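Local atomic coordinates of arginyl-trna synthetase (Thermus thermophilus, PDB entry 1IQ0), a protein that probably catalyses the ATP-dependent attachment of L-arginine to tRNA(Arg), releasing AMP and diphosphate. Residues L2-E7 with A519-T524; V104-H109 with F310-I315; T159-R164 with Q197-E202; T226-N231 with P327-L332; P554-T557 with L562-L565. All blocks are in the same frame, centred on the assembly; numbering follows the deposited sequence.

Interaction 1: L2-E7 with A519-T524; sequences LRRALE and AAEERT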
# COMPACT_ATOMS: atom_id res chain seq x y z
N LEU A 2 -23.00 -0.81 -7.35
CA LEU A 2 -23.63 -1.04 -8.65
C LEU A 2 -23.01 -2.24 -9.35
O LEU A 2 -23.69 -3.23 -9.62
CB LEU A 2 -23.50 0.22 -9.52
CG LEU A 2 -24.40 0.40 -10.75
CD1 LEU A 2 -24.25 -0.77 -11.69
CD2 LEU A 2 -25.84 0.56 -10.30
N ARG A 3 -21.72 -2.16 -9.64
CA ARG A 3 -21.03 -3.26 -10.32
C ARG A 3 -21.04 -4.55 -9.51
O ARG A 3 -21.27 -5.62 -10.07
CB ARG A 3 -19.59 -2.87 -10.64
CG ARG A 3 -19.47 -1.84 -11.74
CD ARG A 3 -18.02 -1.47 -11.99
NE ARG A 3 -17.22 -2.62 -12.43
CZ ARG A 3 -15.96 -2.53 -12.84
NH1 ARG A 3 -15.36 -1.35 -12.88
NH2 ARG A 3 -15.31 -3.61 -13.22
N ARG A 4 -20.79 -4.45 -8.21
CA ARG A 4 -20.78 -5.62 -7.34
C ARG A 4 -22.19 -6.17 -7.19
O ARG A 4 -22.39 -7.39 -7.12
CB ARG A 4 -20.21 -5.28 -5.96
CG ARG A 4 -18.68 -5.16 -5.91
CD ARG A 4 -18.01 -6.49 -6.23
NE ARG A 4 -16.56 -6.39 -6.37
CZ ARG A 4 -15.69 -6.35 -5.36
NH1 ARG A 4 -16.11 -6.41 -4.11
NH2 ARG A 4 -14.39 -6.26 -5.61
N ALA A 5 -23.17 -5.27 -7.14
CA ALA A 5 -24.56 -5.68 -7.01
C ALA A 5 -24.92 -6.50 -8.25
O ALA A 5 -25.70 -7.46 -8.18
CB ALA A 5 -25.46 -4.46 -6.90
N LEU A 6 -24.34 -6.12 -9.38
CA LEU A 6 -24.60 -6.82 -10.63
C LEU A 6 -23.93 -8.20 -10.63
O LEU A 6 -24.51 -9.17 -11.12
CB LEU A 6 -24.09 -5.98 -11.81
CG LEU A 6 -24.33 -6.52 -13.22
CD1 LEU A 6 -25.79 -6.97 -13.39
CD2 LEU A 6 -23.98 -5.43 -14.22
N GLU A 7 -22.72 -8.28 -10.09
CA GLU A 7 -22.02 -9.55 -10.02
C GLU A 7 -22.74 -10.47 -9.05
O GLU A 7 -22.81 -11.68 -9.26
CB GLU A 7 -20.57 -9.35 -9.57
CG GLU A 7 -19.81 -8.34 -10.41
CD GLU A 7 -18.34 -8.24 -10.04
OE1 GLU A 7 -18.03 -8.28 -8.83
OE2 GLU A 7 -17.51 -8.12 -10.97
N ALA A 519 -8.00 -3.32 -5.43
CA ALA A 519 -6.69 -2.95 -4.89
C ALA A 519 -6.51 -3.54 -3.50
O ALA A 519 -5.44 -4.01 -3.15
CB ALA A 519 -6.55 -1.44 -4.84
N ALA A 520 -7.58 -3.51 -2.71
CA ALA A 520 -7.54 -4.04 -1.35
C ALA A 520 -7.41 -5.57 -1.36
O ALA A 520 -6.56 -6.13 -0.66
CB ALA A 520 -8.80 -3.62 -0.58
N GLU A 521 -8.25 -6.23 -2.15
CA GLU A 521 -8.26 -7.70 -2.24
C GLU A 521 -6.99 -8.28 -2.85
O GLU A 521 -6.53 -9.34 -2.43
CB GLU A 521 -9.48 -8.17 -3.05
CG GLU A 521 -10.81 -7.68 -2.51
CD GLU A 521 -11.99 -7.96 -3.45
OE1 GLU A 521 -11.77 -8.09 -4.68
OE2 GLU A 521 -13.13 -8.04 -2.96
N GLU A 522 -6.43 -7.59 -3.84
CA GLU A 522 -5.22 -8.06 -4.51
C GLU A 522 -3.95 -7.43 -3.93
O GLU A 522 -2.85 -7.81 -4.30
CB GLU A 522 -5.30 -7.75 -6.01
CG GLU A 522 -6.54 -8.30 -6.67
CD GLU A 522 -6.65 -9.80 -6.50
OE1 GLU A 522 -7.79 -10.32 -6.49
OE2 GLU A 522 -5.60 -10.47 -6.38
N ARG A 523 -4.13 -6.48 -3.02
CA ARG A 523 -3.00 -5.81 -2.39
C ARG A 523 -2.15 -5.14 -3.47
O ARG A 523 -0.93 -5.30 -3.54
CB ARG A 523 -2.17 -6.82 -1.58
CG ARG A 523 -2.87 -7.23 -0.28
CD ARG A 523 -2.15 -8.33 0.50
NE ARG A 523 -2.43 -9.64 -0.05
CZ ARG A 523 -1.70 -10.22 -0.99
NH1 ARG A 523 -0.62 -9.60 -1.46
NH2 ARG A 523 -2.06 -11.40 -1.48
N THR A 524 -2.83 -4.39 -4.33
CA THR A 524 -2.19 -3.69 -5.43
C THR A 524 -2.68 -2.26 -5.54
O THR A 524 -3.63 -1.96 -6.27
CB THR A 524 -2.44 -4.41 -6.77
OG1 THR A 524 -3.85 -4.62 -6.94
CG2 THR A 524 -1.70 -5.75 -6.83

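Interaction 2: V104-H109 with F310-I315; sequences VVLVEH and FWKMGI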
# COMPACT_ATOMS: atom_id res chain seq x y z
N VAL A 104 -8.10 -8.42 12.69
CA VAL A 104 -6.94 -7.62 12.40
C VAL A 104 -6.12 -8.06 11.19
O VAL A 104 -5.84 -9.24 11.00
CB VAL A 104 -5.99 -7.55 13.62
CG1 VAL A 104 -4.67 -6.88 13.24
CG2 VAL A 104 -6.66 -6.77 14.76
N VAL A 105 -5.76 -7.09 10.36
CA VAL A 105 -4.90 -7.31 9.21
C VAL A 105 -3.68 -6.48 9.63
O VAL A 105 -3.75 -5.26 9.72
CB VAL A 105 -5.50 -6.74 7.91
CG1 VAL A 105 -4.47 -6.83 6.79
CG2 VAL A 105 -6.75 -7.53 7.51
N LEU A 106 -2.57 -7.15 9.92
CA LEU A 106 -1.37 -6.46 10.37
C LEU A 106 -0.41 -6.19 9.23
O LEU A 106 0.12 -7.11 8.61
CB LEU A 106 -0.67 -7.30 11.44
CG LEU A 106 0.49 -6.66 12.19
CD1 LEU A 106 0.00 -5.42 12.94
CD2 LEU A 106 1.07 -7.67 13.17
N VAL A 107 -0.20 -4.91 8.94
CA VAL A 107 0.69 -4.51 7.87
C VAL A 107 2.03 -4.05 8.43
O VAL A 107 2.08 -3.14 9.25
CB VAL A 107 0.09 -3.36 7.04
CG1 VAL A 107 1.04 -2.98 5.90
CG2 VAL A 107 -1.27 -3.78 6.48
N GLU A 108 3.11 -4.69 8.00
CA GLU A 108 4.44 -4.27 8.43
C GLU A 108 5.17 -3.63 7.26
O GLU A 108 5.28 -4.23 6.19
CB GLU A 108 5.28 -5.44 8.96
CG GLU A 108 6.72 -4.98 9.28
CD GLU A 108 7.67 -6.12 9.65
OE1 GLU A 108 8.84 -6.08 9.21
OE2 GLU A 108 7.27 -7.04 10.38
N HIS A 109 5.65 -2.42 7.46
CA HIS A 109 6.40 -1.74 6.42
C HIS A 109 7.40 -0.78 7.04
O HIS A 109 7.37 -0.56 8.26
CB HIS A 109 5.45 -1.04 5.43
CG HIS A 109 4.68 0.11 6.00
ND1 HIS A 109 5.28 1.29 6.38
CD2 HIS A 109 3.35 0.31 6.13
CE1 HIS A 109 4.36 2.16 6.72
NE2 HIS A 109 3.17 1.60 6.58
N PHE A 310 4.56 -15.86 14.52
CA PHE A 310 3.69 -16.52 15.49
C PHE A 310 3.06 -15.52 16.45
O PHE A 310 1.88 -15.63 16.79
CB PHE A 310 4.48 -17.58 16.28
CG PHE A 310 4.62 -18.90 15.57
CD1 PHE A 310 5.17 -20.00 16.22
CD2 PHE A 310 4.19 -19.06 14.25
CE1 PHE A 310 5.30 -21.24 15.58
CE2 PHE A 310 4.32 -20.29 13.60
CZ PHE A 310 4.87 -21.39 14.27
N TRP A 311 3.84 -14.53 16.89
CA TRP A 311 3.33 -13.52 17.80
C TRP A 311 2.30 -12.65 17.10
O TRP A 311 1.26 -12.33 17.66
CB TRP A 311 4.47 -12.63 18.31
CG TRP A 311 3.98 -11.43 19.07
CD1 TRP A 311 3.58 -11.38 20.38
CD2 TRP A 311 3.78 -10.11 18.55
NE1 TRP A 311 3.13 -10.11 20.70
CE2 TRP A 311 3.25 -9.31 19.59
CE3 TRP A 311 4.00 -9.52 17.30
CZ2 TRP A 311 2.93 -7.96 19.42
CZ3 TRP A 311 3.68 -8.17 17.12
CH2 TRP A 311 3.15 -7.41 18.18
N LYS A 312 2.60 -12.26 15.86
CA LYS A 312 1.69 -11.42 15.08
C LYS A 312 0.30 -12.04 14.98
O LYS A 312 -0.71 -11.33 15.04
CB LYS A 312 2.23 -11.21 13.66
CG LYS A 312 3.46 -10.31 13.57
CD LYS A 312 3.84 -10.09 12.10
CE LYS A 312 4.97 -9.07 11.94
NZ LYS A 312 5.35 -8.96 10.50
N MET A 313 0.24 -13.36 14.84
CA MET A 313 -1.04 -14.05 14.72
C MET A 313 -1.58 -14.61 16.04
O MET A 313 -2.52 -15.40 16.03
CB MET A 313 -0.94 -15.16 13.65
CG MET A 313 -0.67 -14.59 12.24
SD MET A 313 -0.40 -15.81 10.94
CE MET A 313 -1.44 -15.12 9.57
N GLY A 314 -1.00 -14.19 17.15
CA GLY A 314 -1.48 -14.63 18.45
C GLY A 314 -1.12 -16.02 18.92
O GLY A 314 -1.62 -16.49 19.95
N ILE A 315 -0.27 -16.70 18.17
CA ILE A 315 0.15 -18.04 18.53
C ILE A 315 1.07 -17.98 19.73
O ILE A 315 1.05 -18.86 20.59
CB ILE A 315 0.85 -18.71 17.34
CG1 ILE A 315 -0.13 -18.82 16.17
CG2 ILE A 315 1.40 -20.06 17.74
CD1 ILE A 315 0.49 -19.33 14.87
O HOH W 1 2.91 -8.21 9.13

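Interaction 3: T159-R164 with Q197-E202; sequences TLFALR and QPAIEE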
# COMPACT_ATOMS: atom_id res chain seq x y z
N THR A 159 27.38 2.05 13.39
CA THR A 159 27.30 3.50 13.46
C THR A 159 27.60 3.98 14.87
O THR A 159 28.31 4.98 15.04
CB THR A 159 25.92 4.06 13.01
OG1 THR A 159 24.93 3.79 14.01
CG2 THR A 159 25.50 3.43 11.71
N LEU A 160 27.09 3.29 15.88
CA LEU A 160 27.36 3.70 17.26
C LEU A 160 28.86 3.60 17.55
O LEU A 160 29.42 4.42 18.26
CB LEU A 160 26.57 2.84 18.25
CG LEU A 160 25.05 3.01 18.15
CD1 LEU A 160 24.35 2.19 19.24
CD2 LEU A 160 24.71 4.48 18.29
N PHE A 161 29.51 2.58 16.98
CA PHE A 161 30.95 2.43 17.16
C PHE A 161 31.67 3.60 16.48
O PHE A 161 32.55 4.22 17.08
CB PHE A 161 31.44 1.12 16.54
CG PHE A 161 32.93 1.03 16.43
CD1 PHE A 161 33.72 0.87 17.57
CD2 PHE A 161 33.56 1.18 15.20
CE1 PHE A 161 35.11 0.86 17.49
CE2 PHE A 161 34.95 1.17 15.10
CZ PHE A 161 35.72 1.00 16.25
N ALA A 162 31.29 3.88 15.24
CA ALA A 162 31.89 4.97 14.47
C ALA A 162 31.79 6.33 15.18
O ALA A 162 32.75 7.09 15.20
CB ALA A 162 31.26 5.06 13.09
N LEU A 163 30.62 6.62 15.75
CA LEU A 163 30.42 7.88 16.45
C LEU A 163 31.42 8.06 17.58
O LEU A 163 31.94 9.15 17.81
CB LEU A 163 28.99 7.96 17.00
CG LEU A 163 27.92 8.17 15.94
CD1 LEU A 163 26.53 7.95 16.53
CD2 LEU A 163 28.05 9.59 15.38
N ARG A 164 31.70 6.98 18.30
CA ARG A 164 32.64 7.02 19.42
C ARG A 164 34.09 6.98 18.93
O ARG A 164 34.90 7.83 19.31
CB ARG A 164 32.37 5.84 20.35
CG ARG A 164 32.93 6.00 21.75
CD ARG A 164 32.56 4.79 22.59
NE ARG A 164 32.78 5.00 24.02
CZ ARG A 164 32.11 5.88 24.75
NH1 ARG A 164 31.17 6.64 24.20
NH2 ARG A 164 32.38 5.99 26.05
N GLN A 197 37.08 -4.68 13.17
CA GLN A 197 36.00 -5.62 13.49
C GLN A 197 35.93 -6.05 14.96
O GLN A 197 34.84 -6.09 15.54
CB GLN A 197 36.09 -6.86 12.59
CG GLN A 197 35.91 -6.55 11.10
CD GLN A 197 34.67 -5.71 10.81
OE1 GLN A 197 33.54 -6.15 11.06
NE2 GLN A 197 34.87 -4.50 10.30
N PRO A 198 37.08 -6.38 15.58
CA PRO A 198 37.00 -6.78 16.99
C PRO A 198 36.37 -5.70 17.87
O PRO A 198 35.53 -5.99 18.72
CB PRO A 198 38.46 -7.05 17.35
CG PRO A 198 39.03 -7.57 16.05
CD PRO A 198 38.43 -6.59 15.04
N ALA A 199 36.76 -4.45 17.65
CA ALA A 199 36.21 -3.34 18.42
C ALA A 199 34.71 -3.20 18.14
O ALA A 199 33.92 -2.89 19.04
CB ALA A 199 36.95 -2.04 18.08
N ILE A 200 34.31 -3.41 16.89
CA ILE A 200 32.90 -3.32 16.53
C ILE A 200 32.10 -4.43 17.23
O ILE A 200 30.98 -4.20 17.69
CB ILE A 200 32.70 -3.41 15.00
CG1 ILE A 200 33.16 -2.10 14.34
CG2 ILE A 200 31.26 -3.72 14.66
CD1 ILE A 200 33.17 -2.15 12.82
N GLU A 201 32.69 -5.63 17.32
CA GLU A 201 32.02 -6.75 17.98
C GLU A 201 31.73 -6.43 19.45
O GLU A 201 30.71 -6.87 19.99
CB GLU A 201 32.89 -8.02 17.92
CG GLU A 201 33.26 -8.49 16.52
CD GLU A 201 32.06 -8.99 15.71
OE1 GLU A 201 32.25 -9.26 14.50
OE2 GLU A 201 30.95 -9.12 16.27
N GLU A 202 32.62 -5.66 20.08
CA GLU A 202 32.44 -5.29 21.48
C GLU A 202 31.20 -4.42 21.66
O GLU A 202 30.48 -4.55 22.64
CB GLU A 202 33.67 -4.54 22.01
CG GLU A 202 34.84 -5.45 22.38
CD GLU A 202 36.02 -4.69 22.94
OE1 GLU A 202 35.83 -3.90 23.89
OE2 GLU A 202 37.15 -4.88 22.44

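Interaction 4: T226-N231 with P327-L332; sequences TMHALN and PYYPGL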
# COMPACT_ATOMS: atom_id res chain seq x y z
N THR A 226 11.22 11.84 8.85
CA THR A 226 11.12 11.58 7.41
C THR A 226 9.85 10.76 7.12
O THR A 226 9.12 11.04 6.16
CB THR A 226 12.35 10.80 6.91
OG1 THR A 226 13.54 11.49 7.30
CG2 THR A 226 12.32 10.65 5.40
N MET A 227 9.58 9.76 7.96
CA MET A 227 8.40 8.92 7.80
C MET A 227 7.16 9.81 7.88
O MET A 227 6.23 9.66 7.08
CB MET A 227 8.34 7.88 8.92
CG MET A 227 9.45 6.84 8.87
SD MET A 227 9.51 5.84 10.39
CE MET A 227 11.28 5.36 10.41
N HIS A 228 7.16 10.72 8.84
CA HIS A 228 6.06 11.66 9.04
C HIS A 228 5.88 12.57 7.83
O HIS A 228 4.76 12.81 7.39
CB HIS A 228 6.33 12.51 10.29
CG HIS A 228 5.24 13.49 10.59
ND1 HIS A 228 4.00 13.10 11.07
CD2 HIS A 228 5.18 14.83 10.43
CE1 HIS A 228 3.23 14.17 11.19
NE2 HIS A 228 3.92 15.23 10.81
N ALA A 229 6.98 13.08 7.28
CA ALA A 229 6.91 13.97 6.13
C ALA A 229 6.41 13.23 4.90
O ALA A 229 5.94 13.85 3.95
CB ALA A 229 8.28 14.58 5.84
N LEU A 230 6.52 11.90 4.90
CA LEU A 230 6.04 11.11 3.77
C LEU A 230 4.57 10.78 3.95
O LEU A 230 3.98 10.08 3.14
CB LEU A 230 6.86 9.82 3.64
CG LEU A 230 8.29 10.00 3.12
CD1 LEU A 230 9.02 8.67 3.18
CD2 LEU A 230 8.25 10.53 1.68
N ASN A 231 3.99 11.30 5.03
CA ASN A 231 2.58 11.09 5.37
C ASN A 231 2.22 9.62 5.59
O ASN A 231 1.15 9.16 5.21
CB ASN A 231 1.68 11.72 4.29
CG ASN A 231 0.22 11.81 4.73
OD1 ASN A 231 -0.08 12.05 5.90
ND2 ASN A 231 -0.69 11.65 3.77
N PRO A 327 7.26 13.33 18.76
CA PRO A 327 6.45 14.50 18.38
C PRO A 327 5.60 14.35 17.13
O PRO A 327 4.95 15.31 16.72
CB PRO A 327 7.50 15.59 18.21
CG PRO A 327 8.63 14.82 17.57
CD PRO A 327 8.68 13.54 18.40
N TYR A 328 5.56 13.17 16.53
CA TYR A 328 4.80 13.00 15.30
C TYR A 328 3.49 12.22 15.41
O TYR A 328 2.49 12.60 14.81
CB TYR A 328 5.68 12.35 14.23
CG TYR A 328 7.09 12.90 14.21
CD1 TYR A 328 8.13 12.25 14.87
CD2 TYR A 328 7.37 14.10 13.56
CE1 TYR A 328 9.41 12.78 14.89
CE2 TYR A 328 8.66 14.64 13.57
CZ TYR A 328 9.67 13.98 14.24
OH TYR A 328 10.94 14.51 14.27
N TYR A 329 3.50 11.13 16.18
CA TYR A 329 2.30 10.32 16.32
C TYR A 329 1.85 10.17 17.76
O TYR A 329 2.43 9.41 18.52
CB TYR A 329 2.54 8.94 15.72
CG TYR A 329 3.15 8.98 14.35
CD1 TYR A 329 4.53 8.93 14.17
CD2 TYR A 329 2.34 9.05 13.21
CE1 TYR A 329 5.10 8.94 12.90
CE2 TYR A 329 2.89 9.07 11.93
CZ TYR A 329 4.27 9.01 11.78
OH TYR A 329 4.82 8.98 10.53
N PRO A 330 0.79 10.89 18.14
CA PRO A 330 0.23 10.86 19.49
C PRO A 330 -0.20 9.47 19.96
O PRO A 330 0.00 9.11 21.12
CB PRO A 330 -0.95 11.82 19.40
CG PRO A 330 -0.51 12.80 18.33
CD PRO A 330 0.07 11.87 17.30
N GLY A 331 -0.77 8.69 19.05
CA GLY A 331 -1.24 7.36 19.43
C GLY A 331 -0.30 6.19 19.19
O GLY A 331 -0.69 5.05 19.37
N LEU A 332 0.93 6.46 18.78
CA LEU A 332 1.88 5.38 18.52
C LEU A 332 2.30 4.65 19.81
O LEU A 332 2.62 5.28 20.81
CB LEU A 332 3.11 5.93 17.79
CG LEU A 332 4.23 4.97 17.42
CD1 LEU A 332 3.69 3.81 16.59
CD2 LEU A 332 5.30 5.73 16.64

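Interaction 5: P554-T557 with L562-L565; sequences PVLT and LREL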
# COMPACT_ATOMS: atom_id res chain seq x y z
N PRO A 554 -20.41 23.54 -20.26
CA PRO A 554 -20.37 24.59 -19.23
C PRO A 554 -21.31 24.32 -18.05
O PRO A 554 -22.40 23.78 -18.22
CB PRO A 554 -20.74 25.85 -20.02
CG PRO A 554 -21.75 25.32 -21.03
CD PRO A 554 -21.07 24.02 -21.49
N VAL A 555 -20.86 24.72 -16.86
CA VAL A 555 -21.64 24.53 -15.64
C VAL A 555 -22.39 25.80 -15.21
O VAL A 555 -23.61 25.81 -15.14
CB VAL A 555 -20.72 24.11 -14.45
CG1 VAL A 555 -21.57 23.82 -13.21
CG2 VAL A 555 -19.90 22.91 -14.82
N LEU A 556 -21.63 26.86 -14.95
CA LEU A 556 -22.21 28.11 -14.48
C LEU A 556 -23.13 28.82 -15.47
O LEU A 556 -24.00 29.59 -15.08
CB LEU A 556 -21.09 29.06 -14.02
CG LEU A 556 -20.18 28.50 -12.91
CD1 LEU A 556 -19.16 29.57 -12.49
CD2 LEU A 556 -21.01 28.09 -11.70
N THR A 557 -22.95 28.54 -16.76
CA THR A 557 -23.78 29.16 -17.78
C THR A 557 -24.85 28.20 -18.31
O THR A 557 -25.56 28.52 -19.25
CB THR A 557 -22.94 29.64 -18.97
OG1 THR A 557 -22.12 28.57 -19.45
CG2 THR A 557 -22.06 30.81 -18.56
N LEU A 562 -29.92 21.77 -15.59
CA LEU A 562 -28.67 21.24 -16.12
C LEU A 562 -27.51 21.73 -15.25
O LEU A 562 -26.57 20.98 -14.99
CB LEU A 562 -28.44 21.70 -17.55
CG LEU A 562 -27.85 20.70 -18.55
CD1 LEU A 562 -27.24 21.47 -19.74
CD2 LEU A 562 -26.81 19.82 -17.87
N ARG A 563 -27.58 22.99 -14.83
CA ARG A 563 -26.54 23.58 -13.99
C ARG A 563 -26.41 22.76 -12.71
O ARG A 563 -25.30 22.39 -12.31
CB ARG A 563 -26.86 25.05 -13.68
CG ARG A 563 -26.04 25.63 -12.52
CD ARG A 563 -26.07 27.17 -12.48
NE ARG A 563 -25.43 27.69 -11.26
CZ ARG A 563 -24.78 28.85 -11.17
NH1 ARG A 563 -24.65 29.64 -12.24
NH2 ARG A 563 -24.25 29.22 -10.02
N GLU A 564 -27.54 22.48 -12.07
CA GLU A 564 -27.55 21.70 -10.84
C GLU A 564 -26.99 20.30 -11.10
O GLU A 564 -26.19 19.79 -10.32
CB GLU A 564 -28.98 21.60 -10.28
CG GLU A 564 -29.57 22.89 -9.71
CD GLU A 564 -29.67 24.03 -10.73
OE1 GLU A 564 -29.88 23.76 -11.93
OE2 GLU A 564 -29.57 25.20 -10.32
N LEU A 565 -27.41 19.68 -12.19
CA LEU A 565 -26.92 18.34 -12.53
C LEU A 565 -25.40 18.34 -12.66
O LEU A 565 -24.72 17.47 -12.10
CB LEU A 565 -27.54 17.85 -13.84
CG LEU A 565 -26.88 16.63 -14.48
CD1 LEU A 565 -26.97 15.42 -13.55
CD2 LEU A 565 -27.55 16.32 -15.80

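Interaction 1: L2-E7 with A519-T524
R4 and E521 reach for each other across the gap between helices 3-15 and 512-522, and with E7 they form a salt-bridge network at the surface that joins the N-terminal domain to the anticodon-binding domain. The backbones stay well apart: the nearest CA atoms, R4 CA and E521 CA, are 13.7 Å from each other, so only long side chains can span the distance. They come from opposite directions. R4 leaves its helix with CG anti to the carbonyl carbon, and a bend at chi2 (-64°) turns the rest of the chain outward; E521 is extended beyond CG and brings its carboxylate to the guanidinium end. The two flat groups are nearly parallel, their planes 9° apart, yet E521 OE1 approaches obliquely. R4 NH2 is 3.3 Å from E521 OE1, while its hydrogen bond to E521 OE2 is weak and bent (3.4 Å, 131° at the hydrogen).

The guanidinium is shared among acids. R4 NE forms a salt bridge with E7 OE1 one helical turn further on, at 3.4 Å, and a second one with E514 on the facing helix, its strongest polar partner. Three carboxylates round one arginine would be expected to stabilise its positive charge. An alanine in place of R4 would probably leave E521 without its mate across the domains and take from E7 and E514 the cation they share. R4 NH1 also comes within 3.6 Å of E521 OE2, but this pair is too loosely placed to count as a hydrogen bond.

Interaction 2: V104-H109 with F310-I315
In the Rossmann-type catalytic domain of this class I synthetase, K312 at the end of helix 301-312 lies against strand 104-108, where it meets L106 and E108. The strand is followed closely by the predicted 'HIGH' region, residues 112-122. K312 points toward the strand with a straight chain, every torsion beyond CG near 180°, and crosses the L106 and E108 side chains at about right angles. Its hydrocarbon part does the apolar work: K312 CG rests 3.6 Å from L106 CD2, with the neighbouring methylenes CB and CD also against that methyl. Further along, K312 NZ forms a salt bridge with E108 OE2 at 2.7 Å. The lysine comes in on the anti side of that oxygen and 32° out of the carboxylate plane.

A water gives the ammonium a further partner: it accepts from K312 NZ at 2.9 Å and donates to L106 O at 3.0 Å, so one lysine grips both a side chain and the backbone of the strand. A methionine here would probably leave the E108 carboxylate without its countercharge and the water without this donor. The other carboxylate oxygen, E108 OE1, has a weak hydrogen bond to S111 beyond the strand.

Directly after K312 the helix ends in a Schellman motif with G314 at the C-prime position, I315 N bonding back to F310 O at 2.8 Å. K312 also touches T349 and N351 on parallel strand 348-354, L106 packs on L144 of strand 141-149, and F310, M313 and I315 lean on L368 of helix 361-370.

Interaction 3: T159-R164 with Q197-E202
Between the helical segments 159-164 and 197-202 the nearest CA atoms are F161 CA and I200 CA, 6.1 Å apart. Both segments are helical throughout, and the contact between them is apolar. F161 has its CB directed toward the other helix, and CG, anti to the backbone N (chi1 168°), carries the ring on to it. I200 meets it over one face. Its CG1 sits 3.9 Å from the ring centroid and 30° off the normal, a CH-pi contact, and is nearest to F161 CD2, at 3.4 Å. The two side chains cross at about a right angle, so the isoleucine branch lies over the ring instead of running beside it.

A199 fills in from an oblique direction, its CB 3.5 Å from F161 CE1 and 3.8 Å from F161 CZ. The alanine methyl and I200 CG1 lie on the same side of the ring plane, each nearest to different ring atoms. H165, one turn further along the same helix, stacks on F161 as well, and L196 and V203 add to its surroundings.

Such close helix-helix packing, with an aromatic ring lodged against an alanine and an isoleucine, belongs here to the helical crossover between parallel strands 141-149 and 236-239 of the catalytic domain.

Interaction 4: T226-N231 with P327-L332
With CG anti to its backbone N (chi1 -179°), H228 swings its imidazole away from helix 213-229 toward Y328 and Y329. Both tyrosines have CG anti to the carbonyl carbon, which sends their rings back toward the helix. The imidazole turns an edge to the face of Y329, the planes at 80° and the centroids 5.7 Å apart, a T-shaped pair. Toward Y328 the meeting is oblique instead, the planes at 39°, and contact is made by the ring atom Y328 CD2, 3.7 Å from H228 CG, and by the methylene Y328 CB, 3.7 Å from H228 ND1.

This aromatic cluster fastens the loop between strands 320-323 and 333-335 of the catalytic domain to the last turn of the helix, just where N231, with positive phi, closes it in a Schellman motif. N326 OD1 accepts from the backbone N of both Y328 and Y329, steadying the loop as it presents the two rings.

The phenol of Y329 reaches past the imidazole to the helix backbone, its OH 3.3 Å from H228 CA and 3.6 Å from M227 C. Its hydrogen bond goes to A232 O, just beyond the helix end. P327 CG stands over one face of the Y328 ring, 3.4 Å above the plane and toward its rim.

Interaction 5: P554-T557 with L562-L565
R563 lies over L556 and V555 at the start of helix 562-583, the last helix of the DALR-type anticodon-binding domain, and packs against the loop that leads into it. Only a short turn of chain separates the partners, so the contact folds the loop back on the first turn of the helix; V555 CA and R563 CA are 5.3 Å apart.

The arginine is stretched out. Its CG is anti to the backbone N (chi1 164°), and the chain runs on extended to NE, which lays the methylenes along the loop backbone and delivers the guanidinium to L556. On the way, R563 CB and CG both pass V555 O, CG at 3.6 Å. The side chain of V555 plays a smaller part, with CG1 4.1 Å from R563 O, and turns to R566 and L567 further up the helix.

L556 starts off in the other direction, yet its end turns back to meet the arginine at a slant. One methyl, L556 CD2, stands over a face of the guanidinium, 3.7 Å above its plane and shifted toward the rim, with R563 NH2 3.8 Å away. The flat cation is thus backed by hydrocarbon on that face, and A487 of helix 470-487 touches both side chains. Nearby, P554 O accepts from R566, so a second arginine, three residues on, also bonds to the loop backbone. L556 and R563 also touch a crystal neighbour, which may influence their positions.

The polar tie between L556 and R563 is weak: R563 NH1 donates to L556 O at 2.9 Å, with an angle of only 124° at the hydrogen.

In the fold
From the N terminus, helix 3-15 opens the widest loop: interaction 1 brings it to helix 512-522 and so ties the N-terminal domain to the anticodon-binding domain. Interactions 2, 3 and 4 all nest inside that loop. Interaction 2 joins strand 104-108 to the end of helix 301-312 and encloses interaction 3, which pairs two helices of the crossover after strand 141-149. Interaction 4 opens inside interaction 2 and closes beyond it, so these two cross, their nearest atoms about 7 Å apart. Interaction 5 follows in series, a short local closure between a loop and the first turn of helix 562-583, its centre about 70 Å from that of interaction 3.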